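Local coordinates for YebG family protein (Pseudomonas syringae pv. tomato, PDB 3ERM) that is of unknown molecular function but belongs to the YebG family, whose Escherichia coli member is induced in the SOS response to DNA damage, at residues 60-63 and 68-71. Numbering follows the deposited sequence.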
# COMPACT_ATOMS: atom_id res chain seq x y z
N ILE A 60 -0.14 -5.48 7.07
CA ILE A 60 -1.01 -6.66 7.15
C ILE A 60 -2.31 -6.32 6.49
O ILE A 60 -2.93 -7.15 5.86
CB ILE A 60 -1.27 -7.08 8.61
CG1 ILE A 60 0.02 -7.54 9.28
CG2 ILE A 60 -2.30 -8.24 8.68
CD1 ILE A 60 -0.18 -8.16 10.67
N TYR A 61 -2.73 -5.07 6.60
CA TYR A 61 -4.05 -4.72 6.15
C TYR A 61 -4.09 -4.72 4.63
O TYR A 61 -5.00 -5.28 4.01
CB TYR A 61 -4.47 -3.36 6.69
CG TYR A 61 -5.71 -2.85 6.04
CD1 TYR A 61 -6.97 -3.40 6.36
CD2 TYR A 61 -5.64 -1.87 5.04
CE1 TYR A 61 -8.15 -2.94 5.73
CE2 TYR A 61 -6.82 -1.40 4.39
CZ TYR A 61 -8.06 -1.93 4.75
OH TYR A 61 -9.23 -1.47 4.15
N MSE A 62 -3.10 -4.05 4.05
CA MSE A 62 -2.90 -4.02 2.61
C MSE A 62 -2.70 -5.44 2.07
O MSE A 62 -3.33 -5.81 1.09
CB MSE A 62 -1.71 -3.13 2.24
CG MSE A 62 -1.73 -1.79 2.94
SE MSE A 62 -0.58 -0.46 2.06
CE MSE A 62 -1.90 0.56 1.26
N ALA A 63 -1.82 -6.22 2.72
CA ALA A 63 -1.52 -7.56 2.26
C ALA A 63 -2.82 -8.37 2.21
O ALA A 63 -3.08 -9.01 1.22
CB ALA A 63 -0.46 -8.24 3.13
N VAL A 68 -7.28 -5.65 -4.11
CA VAL A 68 -7.91 -4.33 -4.22
C VAL A 68 -6.85 -3.24 -4.31
O VAL A 68 -7.04 -2.24 -5.03
CB VAL A 68 -8.91 -4.06 -3.12
CG1 VAL A 68 -9.37 -2.63 -3.19
CG2 VAL A 68 -10.10 -5.01 -3.27
N PHE A 69 -5.74 -3.43 -3.60
CA PHE A 69 -4.62 -2.48 -3.69
C PHE A 69 -3.90 -2.57 -5.04
O PHE A 69 -3.61 -1.53 -5.64
CB PHE A 69 -3.69 -2.60 -2.48
CG PHE A 69 -4.26 -1.96 -1.21
CD1 PHE A 69 -5.08 -2.68 -0.35
CD2 PHE A 69 -4.00 -0.63 -0.89
CE1 PHE A 69 -5.63 -2.09 0.79
CE2 PHE A 69 -4.54 -0.03 0.28
CZ PHE A 69 -5.34 -0.76 1.11
N ALA A 70 -3.66 -3.78 -5.55
CA ALA A 70 -3.08 -3.96 -6.88
C ALA A 70 -3.89 -3.22 -7.94
O ALA A 70 -3.33 -2.54 -8.82
CB ALA A 70 -2.97 -5.42 -7.22
N ALA A 71 -5.22 -3.31 -7.84
CA ALA A 71 -6.09 -2.61 -8.81
C ALA A 71 -5.98 -1.09 -8.60
O ALA A 71 -5.87 -0.33 -9.55
CB ALA A 71 -7.54 -3.07 -8.68
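Phe-69 lays one face of its ring over Met-62, and Tyr-61 meets the edge of the same ring. The backbones come nearest at this point, with CA of Met-62 and CA of Phe-69 6.7 Å apart. Met-62 is deposited as selenomethionine. Its CB stands 4.2 Å above the plane of the Phe-69 ring, over the ring centre. Its CA makes an off-centre CH-pi contact with that ring, 4.2 Å from the centroid. CG of Met-62 is anti to its carbonyl carbon (chi1 -48°), which takes the chain across one face of the Phe-69 ring. The selenium lies over the same face, 4.8 Å from the ring centroid, in an oblique Met-aromatic contact. The modelled position of the terminal CE is doubtful, because it lies too close to the ring carbons.

Tyr-61 reaches the edge of the ring at its CZ end. With CG anti to the backbone N (chi1 169°), its ring swings over to that edge. Its CE2 lies 3.7 Å from CZ of Phe-69, close to the plane of the phenylalanine ring. The two ring planes are nearly perpendicular, at 85°, with centroids 5.9 Å apart, but the approach is oblique.

Leu-83, from the chain beyond helix 66-74, packs on both Tyr-61 and Phe-69, and Leu-80 also packs on Phe-69. Met-62 touches Met-62 of the second subunit, and Phe-69 touches Leu-39 of that subunit, so the cluster reaches the dimer interface.

The arrangement is a packing of two consecutive helices, 52-63 and 66-74, across a short linker. They meet through Met-62, Tyr-61 and Phe-69, with a Met-aromatic contact between them. It is a mostly buried, apolar contact at the subunit interface of this helical protein.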